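Local coordinates for protein glycoside Hydrolase (PDB 5TA0) that binds the agarose fragment neoagarooctaose and probably hydrolyses agarose chains as a family 86 glycoside hydrolase of a gut bacterium, at residues T220-A230 with Q266-M275; D305-I313 with K529-K537. One frame throughout, in Å; residues are numbered along the deposited sequence. Where two conformers were deposited one is given.

Contact 1 (T220-A230 with Q266-M275). With SO4 (sulfate ion), chain G.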
loop_
_atom_site.group_PDB
_atom_site.type_symbol
_atom_site.label_atom_id
_atom_site.label_comp_id
_atom_site.label_asym_id
_atom_site.label_seq_id
_atom_site.Cartn_x
_atom_site.Cartn_y
_atom_site.Cartn_z
ATOM N N THR A 220 -18.284 -15.627 5.333
ATOM C CA THR A 220 -18.947 -15.252 4.098
ATOM C C THR A 220 -20.102 -14.251 4.293
ATOM O O THR A 220 -20.421 -13.477 3.383
ATOM C CB THR A 220 -19.373 -16.454 3.253
ATOM O OG1 THR A 220 -20.352 -17.238 3.926
ATOM C CG2 THR A 220 -18.196 -17.330 2.896
ATOM N N LYS A 221 -20.733 -14.258 5.466
ATOM C CA LYS A 221 -21.741 -13.257 5.773
ATOM C C LYS A 221 -21.155 -11.837 5.695
ATOM O O LYS A 221 -21.821 -10.924 5.210
ATOM C CB LYS A 221 -22.335 -13.525 7.148
ATOM C CG LYS A 221 -23.535 -12.678 7.513
ATOM C CD LYS A 221 -24.012 -13.012 8.925
ATOM C CE LYS A 221 -25.375 -12.446 9.220
ATOM N NZ LYS A 221 -25.675 -12.462 10.689
ATOM N N LEU A 222 -19.937 -11.655 6.185
ATOM C CA LEU A 222 -19.258 -10.367 6.073
ATOM C C LEU A 222 -19.042 -9.987 4.608
ATOM O O LEU A 222 -19.216 -8.827 4.205
ATOM C CB LEU A 222 -17.924 -10.412 6.795
ATOM C CG LEU A 222 -16.976 -9.282 6.412
ATOM C CD1 LEU A 222 -17.387 -7.985 7.091
ATOM C CD2 LEU A 222 -15.563 -9.687 6.762
ATOM N N PHE A 223 -18.695 -10.973 3.782
ATOM C CA PHE A 223 -18.535 -10.678 2.350
ATOM C C PHE A 223 -19.851 -10.264 1.689
ATOM O O PHE A 223 -19.885 -9.297 0.908
ATOM C CB PHE A 223 -17.830 -11.856 1.658
ATOM C CG PHE A 223 -16.496 -12.186 2.238
ATOM C CD1 PHE A 223 -15.699 -11.218 2.865
ATOM C CD2 PHE A 223 -15.994 -13.484 2.174
ATOM C CE1 PHE A 223 -14.473 -11.532 3.381
ATOM C CE2 PHE A 223 -14.757 -13.801 2.690
ATOM C CZ PHE A 223 -13.986 -12.818 3.304
ATOM N N GLU A 224 -20.940 -10.990 2.005
ATOM C CA GLU A 224 -22.282 -10.635 1.521
ATOM C C GLU A 224 -22.615 -9.208 1.952
ATOM O O GLU A 224 -23.115 -8.418 1.148
ATOM C CB GLU A 224 -23.398 -11.590 2.041
ATOM C CG GLU A 224 -23.527 -12.946 1.329
ATOM C CD GLU A 224 -24.655 -13.867 1.839
ATOM O OE1 GLU A 224 -25.653 -13.373 2.408
ATOM O OE2 GLU A 224 -24.466 -15.081 1.689
ATOM N N PHE A 225 -22.333 -8.888 3.221
ATOM C CA PHE A 225 -22.553 -7.541 3.775
ATOM C C PHE A 225 -21.937 -6.455 2.893
ATOM O O PHE A 225 -22.539 -5.411 2.698
ATOM C CB PHE A 225 -21.992 -7.547 5.199
ATOM C CG PHE A 225 -21.933 -6.222 5.915
ATOM C CD1 PHE A 225 -23.017 -5.782 6.657
ATOM C CD2 PHE A 225 -20.759 -5.496 5.986
ATOM C CE1 PHE A 225 -22.948 -4.610 7.382
ATOM C CE2 PHE A 225 -20.690 -4.341 6.727
ATOM C CZ PHE A 225 -21.781 -3.897 7.428
ATOM N N HIS A 226 -20.767 -6.704 2.328
ATOM C CA HIS A 226 -20.144 -5.722 1.461
ATOM C C HIS A 226 -20.998 -5.380 0.229
ATOM O O HIS A 226 -21.097 -4.219 -0.142
ATOM C CB HIS A 226 -18.748 -6.164 1.010
ATOM C CG HIS A 226 -17.680 -5.908 2.030
ATOM N ND1 HIS A 226 -17.567 -6.599 3.212
ATOM C CD2 HIS A 226 -16.680 -4.997 2.043
ATOM C CE1 HIS A 226 -16.553 -6.117 3.912
ATOM N NE2 HIS A 226 -15.980 -5.159 3.215
ATOM N N SER A 227 -21.596 -6.373 -0.413
ATOM C CA SER A 227 -22.477 -6.090 -1.563
ATOM C C SER A 227 -23.666 -5.239 -1.138
ATOM O O SER A 227 -24.039 -4.297 -1.821
ATOM C CB SER A 227 -22.971 -7.381 -2.179
ATOM O OG SER A 227 -21.897 -8.113 -2.766
ATOM N N THR A 228 -24.235 -5.564 0.023
ATOM C CA THR A 228 -25.384 -4.808 0.513
ATOM C C THR A 228 -25.003 -3.370 0.858
ATOM O O THR A 228 -25.727 -2.427 0.523
ATOM C CB THR A 228 -26.010 -5.553 1.683
ATOM O OG1 THR A 228 -26.496 -6.822 1.182
ATOM C CG2 THR A 228 -27.179 -4.764 2.310
ATOM N N ILE A 229 -23.852 -3.169 1.498
ATOM C CA ILE A 229 -23.399 -1.813 1.794
ATOM C C ILE A 229 -23.174 -1.013 0.507
ATOM O O ILE A 229 -23.613 0.133 0.399
ATOM C CB ILE A 229 -22.138 -1.772 2.688
ATOM C CG1 ILE A 229 -22.389 -2.463 4.037
ATOM C CG2 ILE A 229 -21.678 -0.339 2.906
ATOM C CD1 ILE A 229 -23.539 -1.947 4.872
ATOM N N ALA A 230 -22.510 -1.618 -0.472
ATOM C CA ALA A 230 -22.245 -0.925 -1.721
ATOM C C ALA A 230 -23.558 -0.473 -2.362
ATOM O O ALA A 230 -23.672 0.677 -2.839
ATOM C CB ALA A 230 -21.439 -1.805 -2.659
ATOM N N GLN A 266 -13.236 -16.320 -1.489
ATOM C CA GLN A 266 -14.665 -16.151 -1.288
ATOM C C GLN A 266 -15.123 -14.723 -1.448
ATOM O O GLN A 266 -16.215 -14.487 -1.970
ATOM C CB GLN A 266 -15.099 -16.677 0.095
ATOM C CG GLN A 266 -14.792 -18.144 0.369
ATOM C CD GLN A 266 -15.361 -19.087 -0.667
ATOM O OE1 GLN A 266 -16.468 -18.892 -1.173
ATOM N NE2 GLN A 266 -14.581 -20.089 -1.024
ATOM N N PHE A 267 -14.322 -13.753 -0.984
ATOM C CA PHE A 267 -14.707 -12.366 -1.147
ATOM C C PHE A 267 -14.793 -11.980 -2.637
ATOM O O PHE A 267 -15.761 -11.366 -3.075
ATOM C CB PHE A 267 -13.740 -11.439 -0.429
ATOM C CG PHE A 267 -14.073 -9.980 -0.575
ATOM C CD1 PHE A 267 -15.226 -9.440 -0.045
ATOM C CD2 PHE A 267 -13.208 -9.126 -1.240
ATOM C CE1 PHE A 267 -15.512 -8.085 -0.148
ATOM C CE2 PHE A 267 -13.503 -7.779 -1.371
ATOM C CZ PHE A 267 -14.639 -7.254 -0.832
ATOM N N ILE A 268 -13.809 -12.423 -3.425
ATOM C CA ILE A 268 -13.851 -12.177 -4.856
ATOM C C ILE A 268 -15.075 -12.866 -5.459
ATOM O O ILE A 268 -15.775 -12.246 -6.272
ATOM C CB ILE A 268 -12.517 -12.605 -5.517
ATOM C CG1 ILE A 268 -11.399 -11.638 -5.065
ATOM C CG2 ILE A 268 -12.626 -12.697 -7.028
ATOM C CD1 ILE A 268 -9.988 -12.099 -5.386
ATOM N N ASP A 269 -15.333 -14.122 -5.064
ATOM C CA ASP A 269 -16.469 -14.858 -5.630
ATOM C C ASP A 269 -17.824 -14.256 -5.273
ATOM O O ASP A 269 -18.737 -14.279 -6.080
ATOM C CB ASP A 269 -16.459 -16.304 -5.149
ATOM C CG ASP A 269 -15.352 -17.143 -5.752
ATOM O OD1 ASP A 269 -14.640 -16.697 -6.684
ATOM O OD2 ASP A 269 -15.160 -18.276 -5.273
ATOM N N ILE A 270 -17.942 -13.723 -4.067
ATOM C CA ILE A 270 -19.231 -13.228 -3.552
ATOM C C ILE A 270 -19.492 -11.774 -3.897
ATOM O O ILE A 270 -20.575 -11.431 -4.390
ATOM C CB ILE A 270 -19.299 -13.423 -2.031
ATOM C CG1 ILE A 270 -19.378 -14.915 -1.704
ATOM C CG2 ILE A 270 -20.495 -12.706 -1.408
ATOM C CD1 ILE A 270 -19.018 -15.194 -0.250
ATOM N N ALA A 271 -18.501 -10.914 -3.633
ATOM C CA ALA A 271 -18.693 -9.464 -3.682
ATOM C C ALA A 271 -17.800 -8.798 -4.728
ATOM O O ALA A 271 -17.960 -7.603 -4.955
ATOM C CB ALA A 271 -18.416 -8.882 -2.309
ATOM N N GLY A 272 -16.862 -9.514 -5.342
ATOM C CA GLY A 272 -15.906 -8.857 -6.229
ATOM C C GLY A 272 -16.520 -8.017 -7.328
ATOM O O GLY A 272 -16.084 -6.908 -7.605
ATOM N N LYS A 273 -17.550 -8.554 -7.952
ATOM C CA LYS A 273 -18.252 -7.853 -9.022
ATOM C C LYS A 273 -18.932 -6.568 -8.569
ATOM O O LYS A 273 -19.227 -5.720 -9.406
ATOM C CB LYS A 273 -19.295 -8.783 -9.687
ATOM C CG LYS A 273 -20.483 -9.135 -8.801
ATOM C CD LYS A 273 -21.431 -10.188 -9.383
ATOM C CE LYS A 273 -22.718 -10.303 -8.564
ATOM N NZ LYS A 273 -22.538 -10.346 -7.073
ATOM N N ASP A 274 -19.209 -6.443 -7.272
ATOM C CA ASP A 274 -19.883 -5.279 -6.721
ATOM C C ASP A 274 -18.931 -4.224 -6.169
ATOM O O ASP A 274 -19.368 -3.130 -5.833
ATOM C CB ASP A 274 -20.849 -5.733 -5.613
ATOM C CG ASP A 274 -21.882 -6.719 -6.114
ATOM O OD1 ASP A 274 -22.423 -6.516 -7.230
ATOM O OD2 ASP A 274 -22.138 -7.702 -5.386
ATOM N N MET A 275 -17.648 -4.539 -6.075
ATOM C CA MET A 275 -16.653 -3.607 -5.549
ATOM C C MET A 275 -16.037 -2.804 -6.690
ATOM O O MET A 275 -15.646 -3.364 -7.727
ATOM C CB MET A 275 -15.559 -4.354 -4.817
ATOM C CG MET A 275 -16.006 -5.132 -3.562
ATOM S SD MET A 275 -16.749 -4.152 -2.226
ATOM C CE MET A 275 -18.496 -4.290 -2.632
HETATM S S SO4 G . -23.499 -14.668 12.375
HETATM O O1 SO4 G . -22.889 -13.329 12.034
HETATM O O2 SO4 G . -22.630 -15.745 11.790
HETATM O O3 SO4 G . -23.603 -14.847 13.861
HETATM O O4 SO4 G . -24.852 -14.871 11.742
HETATM O O HOH W 1 -23.118 -10.706 -2.645
#
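Phe223, His226 and Phe267 form an aromatic cluster between two neighbouring helices of the (alpha/beta) barrel. Phe267 CB sits over the centre of the Phe223 ring in a CH-pi contact, 3.7 Å from its centroid. Phe267 CG is anti to the backbone N (chi1 179°), which carries the ring on past Phe223 to His226. Its edge meets the Phe223 face in an offset edge-to-face pair. Against His226 the planes stand at 78°, with Phe267 CE1 over the imidazole face. His226 ND1 bonds to Leu222 O at 2.9 Å, nearly straight, which helps to fix the turn of the imidazole. With an alanine in place of Phe223 the ring is lost, and Phe267 CB and the Phe267 ring edge would probably face a gap.

Ile270 CD1 reaches Thr220 CB at 3.7 Å.

The polar link is Ser227 OG to Asp274 OD2, 2.7 Å, on the anti side of the carboxylate. Lys273 NZ also reaches OD2, from above that plane. A water joins Ser227 OG to Ile270 O.

Segments 220-230 and 266-271 cross at -39°, axes 8.8 Å apart. Helix 204-210 touches Leu222, helix 298-315 covers Ile268, and Tyr245 of strand 242-247 meets the rings of Phe223 and Phe267.

Contact 2 (D305-I313 with K529-K537). With EDO (1,2-ethanediol), chain I.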
loop_
_atom_site.group_PDB
_atom_site.type_symbol
_atom_site.label_atom_id
_atom_site.label_comp_id
_atom_site.label_asym_id
_atom_site.label_seq_id
_atom_site.Cartn_x
_atom_site.Cartn_y
_atom_site.Cartn_z
ATOM N N ASP A 305 0.101 -10.461 -6.341
ATOM C CA ASP A 305 -0.077 -11.313 -7.535
ATOM C C ASP A 305 -1.262 -12.268 -7.419
ATOM O O ASP A 305 -1.945 -12.520 -8.412
ATOM C CB ASP A 305 1.196 -12.118 -7.864
ATOM C CG ASP A 305 2.264 -11.307 -8.615
ATOM O OD1 ASP A 305 2.112 -10.077 -8.780
ATOM O OD2 ASP A 305 3.286 -11.922 -9.001
ATOM N N MET A 306 -1.520 -12.803 -6.231
ATOM C CA MET A 306 -2.605 -13.738 -6.080
ATOM C C MET A 306 -3.967 -13.074 -6.197
ATOM O O MET A 306 -4.866 -13.588 -6.854
ATOM C CB MET A 306 -2.460 -14.466 -4.742
ATOM C CG MET A 306 -3.268 -15.735 -4.672
ATOM S SD MET A 306 -2.650 -16.890 -3.423
ATOM C CE MET A 306 -3.489 -18.392 -3.943
ATOM N N ILE A 307 -4.101 -11.887 -5.593
ATOM C CA ILE A 307 -5.338 -11.112 -5.751
ATOM C C ILE A 307 -5.572 -10.830 -7.248
ATOM O O ILE A 307 -6.662 -11.062 -7.774
ATOM C CB ILE A 307 -5.311 -9.805 -4.950
ATOM C CG1 ILE A 307 -5.298 -10.093 -3.439
ATOM C CG2 ILE A 307 -6.492 -8.941 -5.299
ATOM C CD1 ILE A 307 -5.060 -8.848 -2.606
ATOM N N GLU A 308 -4.541 -10.348 -7.942
ATOM C CA GLU A 308 -4.694 -10.016 -9.366
ATOM C C GLU A 308 -5.015 -11.244 -10.211
ATOM O O GLU A 308 -5.917 -11.186 -11.048
ATOM C CB GLU A 308 -3.427 -9.377 -9.899
ATOM C CG GLU A 308 -3.149 -7.996 -9.335
ATOM C CD GLU A 308 -1.784 -7.445 -9.719
ATOM O OE1 GLU A 308 -1.430 -6.354 -9.178
ATOM O OE2 GLU A 308 -1.021 -8.086 -10.489
ATOM N N GLN A 309 -4.272 -12.334 -9.995
ATOM C CA GLN A 309 -4.472 -13.521 -10.827
ATOM C C GLN A 309 -5.851 -14.138 -10.635
ATOM O O GLN A 309 -6.499 -14.528 -11.620
ATOM C CB GLN A 309 -3.394 -14.563 -10.530
ATOM C CG GLN A 309 -3.578 -15.923 -11.220
ATOM C CD GLN A 309 -3.351 -15.870 -12.718
ATOM O OE1 GLN A 309 -2.222 -15.866 -13.193
ATOM N NE2 GLN A 309 -4.431 -15.826 -13.461
ATOM N N TYR A 310 -6.307 -14.238 -9.380
ATOM C CA TYR A 310 -7.638 -14.817 -9.158
ATOM C C TYR A 310 -8.745 -13.878 -9.629
ATOM O O TYR A 310 -9.770 -14.327 -10.176
ATOM C CB TYR A 310 -7.860 -15.341 -7.740
ATOM C CG TYR A 310 -9.141 -16.104 -7.647
ATOM C CD1 TYR A 310 -10.232 -15.613 -6.940
ATOM C CD2 TYR A 310 -9.318 -17.270 -8.368
ATOM C CE1 TYR A 310 -11.442 -16.285 -6.916
ATOM C CE2 TYR A 310 -10.501 -17.964 -8.340
ATOM C CZ TYR A 310 -11.566 -17.476 -7.625
ATOM O OH TYR A 310 -12.762 -18.148 -7.609
ATOM N N SER A 311 -8.546 -12.559 -9.480
ATOM C CA SER A 311 -9.474 -11.610 -10.074
ATOM C C SER A 311 -9.593 -11.808 -11.584
ATOM O O SER A 311 -10.688 -11.802 -12.129
ATOM C CB SER A 311 -9.065 -10.183 -9.736
ATOM O OG SER A 311 -9.069 -9.956 -8.333
ATOM N N MET A 312 -8.457 -12.008 -12.245
ATOM C CA MET A 312 -8.528 -12.309 -13.684
ATOM C C MET A 312 -9.322 -13.574 -13.972
ATOM O O MET A 312 -10.193 -13.578 -14.821
ATOM C CB MET A 312 -7.116 -12.428 -14.272
ATOM C CG MET A 312 -6.450 -11.079 -14.463
ATOM S SD MET A 312 -7.175 -10.022 -15.742
ATOM C CE MET A 312 -6.773 -10.993 -17.191
ATOM N N ILE A 313 -9.049 -14.644 -13.242
ATOM C CA ILE A 313 -9.737 -15.920 -13.501
ATOM C C ILE A 313 -11.254 -15.790 -13.272
ATOM O O ILE A 313 -12.054 -16.172 -14.117
ATOM C CB ILE A 313 -9.149 -17.045 -12.632
ATOM C CG1 ILE A 313 -7.742 -17.418 -13.122
ATOM C CG2 ILE A 313 -10.060 -18.288 -12.581
ATOM C CD1 ILE A 313 -6.918 -18.185 -12.138
ATOM N N LYS A 529 1.973 -6.743 -18.096
ATOM C CA LYS A 529 1.911 -7.910 -17.210
ATOM C C LYS A 529 0.817 -8.853 -17.679
ATOM O O LYS A 529 -0.329 -8.424 -17.918
ATOM C CB LYS A 529 1.665 -7.457 -15.784
ATOM C CG LYS A 529 1.769 -8.559 -14.770
ATOM C CD LYS A 529 1.731 -7.971 -13.380
ATOM C CE LYS A 529 1.880 -9.032 -12.314
ATOM N NZ LYS A 529 1.997 -8.369 -10.990
ATOM N N TYR A 530 1.168 -10.133 -17.806
ATOM C CA TYR A 530 0.273 -11.162 -18.325
ATOM C C TYR A 530 0.026 -12.227 -17.271
ATOM O O TYR A 530 0.925 -12.558 -16.498
ATOM C CB TYR A 530 0.845 -11.780 -19.593
ATOM C CG TYR A 530 0.923 -10.838 -20.759
ATOM C CD1 TYR A 530 -0.153 -10.673 -21.621
ATOM C CD2 TYR A 530 2.073 -10.108 -21.013
ATOM C CE1 TYR A 530 -0.100 -9.783 -22.689
ATOM C CE2 TYR A 530 2.144 -9.239 -22.105
ATOM C CZ TYR A 530 1.056 -9.069 -22.923
ATOM O OH TYR A 530 1.126 -8.218 -24.011
ATOM N N TYR A 531 -1.194 -12.750 -17.263
ATOM C CA TYR A 531 -1.627 -13.725 -16.271
ATOM C C TYR A 531 -1.811 -15.086 -16.919
ATOM O O TYR A 531 -2.041 -15.180 -18.117
ATOM C CB TYR A 531 -2.924 -13.233 -15.616
ATOM C CG TYR A 531 -2.695 -11.926 -14.910
ATOM C CD1 TYR A 531 -2.246 -11.896 -13.599
ATOM C CD2 TYR A 531 -2.854 -10.728 -15.579
ATOM C CE1 TYR A 531 -1.954 -10.687 -12.962
ATOM C CE2 TYR A 531 -2.592 -9.513 -14.953
ATOM C CZ TYR A 531 -2.149 -9.510 -13.640
ATOM O OH TYR A 531 -1.841 -8.306 -13.012
ATOM N N ALA A 532 -1.695 -16.129 -16.128
ATOM C CA ALA A 532 -1.911 -17.501 -16.603
ATOM C C ALA A 532 -3.399 -17.837 -16.642
ATOM O O ALA A 532 -4.260 -17.151 -16.071
ATOM C CB ALA A 532 -1.176 -18.476 -15.709
ATOM N N THR A 533 -3.723 -18.943 -17.308
ATOM C CA THR A 533 -5.087 -19.399 -17.378
ATOM C C THR A 533 -5.600 -20.028 -16.089
ATOM O O THR A 533 -6.789 -20.146 -15.915
ATOM C CB THR A 533 -5.304 -20.427 -18.499
ATOM O OG1 THR A 533 -4.492 -21.580 -18.251
ATOM C CG2 THR A 533 -4.925 -19.834 -19.876
ATOM N N ASP A 534 -4.698 -20.439 -15.201
ATOM C CA ASP A 534 -5.073 -21.118 -13.965
ATOM C C ASP A 534 -4.058 -20.752 -12.884
ATOM O O ASP A 534 -3.082 -20.061 -13.151
ATOM C CB ASP A 534 -5.098 -22.643 -14.206
ATOM C CG ASP A 534 -6.044 -23.388 -13.298
ATOM O OD1 ASP A 534 -6.526 -22.848 -12.284
ATOM O OD2 ASP A 534 -6.320 -24.570 -13.642
ATOM N N TYR A 535 -4.273 -21.253 -11.670
ATOM C CA TYR A 535 -3.465 -20.874 -10.527
ATOM C C TYR A 535 -3.570 -21.944 -9.434
ATOM O O TYR A 535 -4.323 -22.907 -9.593
ATOM C CB TYR A 535 -3.910 -19.477 -10.025
ATOM C CG TYR A 535 -5.032 -19.470 -9.012
ATOM C CD1 TYR A 535 -4.937 -18.706 -7.838
ATOM C CD2 TYR A 535 -6.195 -20.225 -9.215
ATOM C CE1 TYR A 535 -5.954 -18.733 -6.887
ATOM C CE2 TYR A 535 -7.219 -20.240 -8.283
ATOM C CZ TYR A 535 -7.088 -19.486 -7.108
ATOM O OH TYR A 535 -8.105 -19.515 -6.166
ATOM N N LEU A 536 -2.789 -21.777 -8.372
ATOM C CA LEU A 536 -2.937 -22.535 -7.108
ATOM C C LEU A 536 -2.916 -24.054 -7.302
ATOM O O LEU A 536 -3.949 -24.727 -7.183
ATOM C CB LEU A 536 -4.188 -22.071 -6.342
ATOM C CG LEU A 536 -4.305 -22.586 -4.886
ATOM C CD1 LEU A 536 -3.065 -22.316 -4.055
ATOM C CD2 LEU A 536 -5.534 -21.959 -4.255
ATOM N N LYS A 537 -1.734 -24.569 -7.605
ATOM C CA LYS A 537 -1.557 -26.002 -7.894
ATOM C C LYS A 537 -0.653 -26.635 -6.837
ATOM O O LYS A 537 0.379 -26.080 -6.466
ATOM C CB LYS A 537 -0.969 -26.190 -9.291
ATOM C CG LYS A 537 -1.818 -25.635 -10.433
ATOM C CD LYS A 537 -3.203 -26.264 -10.496
ATOM C CE LYS A 537 -4.055 -25.704 -11.626
ATOM N NZ LYS A 537 -5.451 -26.217 -11.540
HETATM C C1 EDO I . -9.515 -18.023 -17.587
HETATM O O1 EDO I . -8.439 -17.832 -16.672
HETATM C C2 EDO I . -9.089 -17.500 -18.943
HETATM O O2 EDO I . -7.803 -18.016 -19.283
HETATM O O HOH W 2 -1.215 -18.259 -12.017
#
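Gln309 of helix 298-315 reaches across to the backbone of Ala532. From CB the chain runs to CG, anti to the backbone N (chi1 173°), and CG packs against Tyr535 CB at 3.8 Å. A bend at chi2 (70°) swings the amide to segment 529-537. OE1 accepts from Ala532 N at 3.0 Å, in the carbonyl plane and on a lone pair, by a bent bond. NE2 donates to Ala532 O; if that less certain atom is rightly placed, the amide grips both backbone polar groups of the residue.

The contact joins the (alpha/beta) barrel to the C-terminal beta-sandwich region, where strand 523-538 pairs with strand 631-642. A G1 beta bulge at Leu536 and Lys537 faces Val632.

Lys529 NZ makes salt bridges to Asp305 OD1 at 2.8 Å and Glu308 OE2 at 3.1 Å. Tyr531 OH donates to that OE2 from above the carboxylate plane. Arg360 pairs with both acids and Arg563 with Asp305 OD2, so the buried carboxylates are probably compensated. Met312 CG lies over one Tyr531 ring face.

Ile313 CD1 meets Tyr535 CD2 at 3.6 Å. The Tyr310 and Tyr535 rings lie nearly parallel, at 26°, with little overlap; Tyr535 OH bonds to Trp260 NE1.

From the N terminus, the first segment reached is on helix 219-236. The chain passes through strand 242-247 and helix 258-262 before helix 264-271 closes contact 1, a loop of 35 residues within the barrel. Strand 277-285 follows, and helix 298-315 opens contact 2. That loop closes only 215 residues later, at strand 523-538, after the rest of the barrel and much of the beta-sandwich region. The two contacts are in series and neither nest nor cross. Contact 1 ties neighbouring barrel helices; contact 2 ties the barrel to the C-terminal sheets. They meet where Asp269 OD1 lies 2.5 Å from Tyr310 OH, a probable hydrogen bond, and where Ile268 packs on Tyr310 and Ser311.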